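Side-chain contact in uncharacterized protein YLR301W (Saccharomyces cerevisiae, PDB 3RBY), which is of unknown function but interacts with HRR25, may interact with SEC72, and is not essential in yeast: residues I157-T162 against K217-Y222. Sequence-based numbering, arbitrary orientation.
Sequences IVLKVT and KIPQSY
Leu159 puts one methyl on each of two partners: CD2 lies 3.9 Å from CG of Pro219 and close to its CB, while CD1 comes at a slant to the Tyr222 ring, 4.0 Å from its CD2. With CG anti to the carbonyl carbon (chi1 -71°) and chi2 at 76°, the two methyls are directed to the proline and the tyrosine. Two residues back along the strand, Ile157 sends its extended CG1 arm toward the loop, and its terminal CD1 stops 4.0 Å from CB of Tyr222, at the root of that side chain and not at the ring. All four side chains are buried, and the contact is purely apolar. It joins strand 156-161 of the antiparallel C-terminal sheet to the long irregular connection between strands 205-211 and 230-233, which here lies over one face of that sheet. Tyr222 also bends back on its own segment, where OH makes a weak hydrogen bond to Pro219 O at 2.8 Å that links the two residues Leu159 touches. Around them, Val172 and Ile177 pack on Tyr222, Tyr243 OH bonds to its carbonyl oxygen, and Trp238 NE1 holds that of Lys217.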
ATOM      1  N   ILE A 157      -6.634 -22.954  -2.578  1.00 35.37           N
ATOM      2  CA  ILE A 157      -7.356 -23.905  -3.424  1.00 35.60           C
ATOM      3  C   ILE A 157      -7.222 -23.536  -4.898  1.00 35.59           C
ATOM      4  O   ILE A 157      -7.382 -22.376  -5.269  1.00 36.09           O
ATOM      5  CB  ILE A 157      -8.859 -23.990  -3.035  1.00 38.34           C
ATOM      6  CG1 ILE A 157      -9.009 -24.441  -1.571  1.00 39.97           C
ATOM      7  CG2 ILE A 157      -9.610 -24.937  -3.968  1.00 36.74           C
ATOM      8  CD1 ILE A 157     -10.438 -24.350  -1.023  1.00 36.31           C
ATOM      9  N   VAL A 158      -6.901 -24.517  -5.736  1.00 36.53           N
ATOM     10  CA  VAL A 158      -6.729 -24.255  -7.158  1.00 31.95           C
ATOM     11  C   VAL A 158      -7.507 -25.289  -7.976  1.00 35.94           C
ATOM     12  O   VAL A 158      -7.415 -26.493  -7.703  1.00 36.89           O
ATOM     13  CB  VAL A 158      -5.238 -24.278  -7.558  1.00 30.14           C
ATOM     14  CG1 VAL A 158      -5.051 -23.907  -9.032  1.00 27.57           C
ATOM     15  CG2 VAL A 158      -4.432 -23.334  -6.674  1.00 32.73           C
ATOM     16  N   LEU A 159      -8.293 -24.813  -8.949  1.00 32.77           N
ATOM     17  CA  LEU A 159      -8.957 -25.691  -9.913  1.00 33.51           C
ATOM     18  C   LEU A 159      -8.413 -25.408 -11.303  1.00 37.57           C
ATOM     19  O   LEU A 159      -8.113 -24.259 -11.658  1.00 33.19           O
ATOM     20  CB  LEU A 159     -10.477 -25.545  -9.898  1.00 34.76           C
ATOM     21  CG  LEU A 159     -11.201 -26.106  -8.668  1.00 37.88           C
ATOM     22  CD1 LEU A 159     -11.020 -25.180  -7.477  1.00 39.89           C
ATOM     23  CD2 LEU A 159     -12.673 -26.270  -8.966  1.00 34.40           C
ATOM     24  N   LYS A 160      -8.264 -26.476 -12.075  1.00 39.70           N
ATOM     25  CA  LYS A 160      -7.730 -26.382 -13.419  1.00 38.48           C
ATOM     26  C   LYS A 160      -8.681 -27.055 -14.403  1.00 39.30           C
ATOM     27  O   LYS A 160      -9.202 -28.149 -14.151  1.00 38.73           O
ATOM     28  CB  LYS A 160      -6.364 -27.062 -13.470  1.00 38.85           C
ATOM     29  CG  LYS A 160      -5.519 -26.756 -14.699  1.00 38.91           C
ATOM     30  CD  LYS A 160      -4.114 -27.363 -14.492  1.00 43.34           C
ATOM     31  CE  LYS A 160      -3.188 -27.141 -15.696  1.00 45.69           C
ATOM     32  NZ  LYS A 160      -3.623 -27.913 -16.894  1.00 49.53           N
ATOM     33  N   VAL A 161      -8.896 -26.401 -15.535  1.00 40.87           N
ATOM     34  CA  VAL A 161      -9.833 -26.902 -16.531  1.00 46.12           C
ATOM     35  C   VAL A 161      -9.294 -28.164 -17.171  1.00 49.13           C
ATOM     36  O   VAL A 161      -8.133 -28.206 -17.615  1.00 46.09           O
ATOM     37  CB  VAL A 161     -10.133 -25.843 -17.624  1.00 44.05           C
ATOM     38  CG1 VAL A 161     -10.164 -26.464 -19.007  1.00 49.76           C
ATOM     39  CG2 VAL A 161     -11.446 -25.169 -17.331  1.00 45.72           C
ATOM     40  N   THR A 162     -10.151 -29.182 -17.255  1.00 48.83           N
ATOM     41  CA  THR A 162      -9.806 -30.457 -17.881  1.00 54.93           C
ATOM     42  C   THR A 162     -10.674 -30.721 -19.115  1.00 59.79           C
ATOM     43  O   THR A 162     -11.414 -31.703 -19.174  1.00 63.73           O
ATOM     44  CB  THR A 162      -9.959 -31.630 -16.896  1.00 50.26           C
ATOM     45  OG1 THR A 162     -11.332 -31.754 -16.505  1.00 50.30           O
ATOM     46  CG2 THR A 162      -9.103 -31.401 -15.659  1.00 44.90           C
ATOM     47  N   LYS A 217     -19.382 -20.969 -16.424  1.00 43.44           N
ATOM     48  CA  LYS A 217     -18.703 -22.267 -16.526  1.00 47.35           C
ATOM     49  C   LYS A 217     -17.496 -22.317 -15.579  1.00 48.05           C
ATOM     50  O   LYS A 217     -16.704 -23.262 -15.622  1.00 46.43           O
ATOM     51  CB  LYS A 217     -18.244 -22.553 -17.957  1.00 44.19           C
ATOM     52  CG  LYS A 217     -19.343 -22.866 -18.975  1.00 44.91           C
ATOM     53  CD  LYS A 217     -18.703 -22.993 -20.377  1.00 49.72           C
ATOM     54  CE  LYS A 217     -19.638 -23.606 -21.429  1.00 53.43           C
ATOM     55  NZ  LYS A 217     -20.425 -22.585 -22.180  1.00 57.34           N
ATOM     56  N   ILE A 218     -17.358 -21.289 -14.744  1.00 46.66           N
ATOM     57  CA  ILE A 218     -16.300 -21.234 -13.746  1.00 43.36           C
ATOM     58  C   ILE A 218     -16.855 -21.479 -12.351  1.00 41.99           C
ATOM     59  O   ILE A 218     -17.761 -20.766 -11.898  1.00 45.20           O
ATOM     60  CB  ILE A 218     -15.601 -19.885 -13.753  1.00 39.81           C
ATOM     61  CG1 ILE A 218     -15.255 -19.496 -15.192  1.00 42.87           C
ATOM     62  CG2 ILE A 218     -14.377 -19.941 -12.876  1.00 41.19           C
ATOM     63  CD1 ILE A 218     -14.311 -18.313 -15.297  1.00 42.01           C
ATOM     64  N   PRO A 219     -16.317 -22.491 -11.658  1.00 39.17           N
ATOM     65  CA  PRO A 219     -16.850 -22.857 -10.336  1.00 39.95           C
ATOM     66  C   PRO A 219     -16.686 -21.677  -9.359  1.00 42.37           C
ATOM     67  O   PRO A 219     -15.675 -20.964  -9.421  1.00 39.48           O
ATOM     68  CB  PRO A 219     -15.989 -24.059  -9.925  1.00 41.09           C
ATOM     69  CG  PRO A 219     -15.361 -24.563 -11.230  1.00 40.52           C
ATOM     70  CD  PRO A 219     -15.159 -23.315 -12.050  1.00 40.11           C
ATOM     71  N   GLN A 220     -17.682 -21.470  -8.499  1.00 37.54           N
ATOM     72  CA  GLN A 220     -17.751 -20.289  -7.645  1.00 42.76           C
ATOM     73  C   GLN A 220     -17.869 -20.683  -6.172  1.00 44.14           C
ATOM     74  O   GLN A 220     -18.004 -19.826  -5.300  1.00 46.17           O
ATOM     75  CB  GLN A 220     -18.967 -19.413  -8.041  1.00 42.37           C
ATOM     76  CG  GLN A 220     -18.848 -18.695  -9.397  1.00 41.32           C
ATOM     77  CD  GLN A 220     -20.194 -18.575 -10.132  1.00 50.67           C
ATOM     78  OE1 GLN A 220     -21.256 -18.374  -9.511  1.00 50.73           O
ATOM     79  NE2 GLN A 220     -20.149 -18.697 -11.464  1.00 46.23           N
ATOM     80  N   SER A 221     -17.843 -21.983  -5.901  1.00 39.72           N
ATOM     81  CA  SER A 221     -17.944 -22.490  -4.536  1.00 42.42           C
ATOM     82  C   SER A 221     -16.947 -23.629  -4.357  1.00 44.92           C
ATOM     83  O   SER A 221     -16.836 -24.505  -5.224  1.00 44.54           O
ATOM     84  CB  SER A 221     -19.363 -22.996  -4.254  1.00 43.17           C
ATOM     85  OG  SER A 221     -19.420 -23.765  -3.058  1.00 47.04           O
ATOM     86  N   TYR A 222     -16.233 -23.634  -3.238  1.00 40.10           N
ATOM     87  CA  TYR A 222     -15.132 -24.574  -3.067  1.00 41.44           C
ATOM     88  C   TYR A 222     -15.301 -25.378  -1.791  1.00 46.41           C
ATOM     89  O   TYR A 222     -14.358 -25.997  -1.288  1.00 49.51           O
ATOM     90  CB  TYR A 222     -13.819 -23.805  -3.117  1.00 42.27           C
ATOM     91  CG  TYR A 222     -13.908 -22.755  -4.195  1.00 40.99           C
ATOM     92  CD1 TYR A 222     -14.238 -21.445  -3.889  1.00 43.59           C
ATOM     93  CD2 TYR A 222     -13.759 -23.097  -5.532  1.00 42.04           C
ATOM     94  CE1 TYR A 222     -14.363 -20.493  -4.878  1.00 40.39           C
ATOM     95  CE2 TYR A 222     -13.881 -22.159  -6.527  1.00 42.35           C
ATOM     96  CZ  TYR A 222     -14.184 -20.856  -6.199  1.00 42.65           C
ATOM     97  OH  TYR A 222     -14.303 -19.913  -7.205  1.00 39.61           O
TER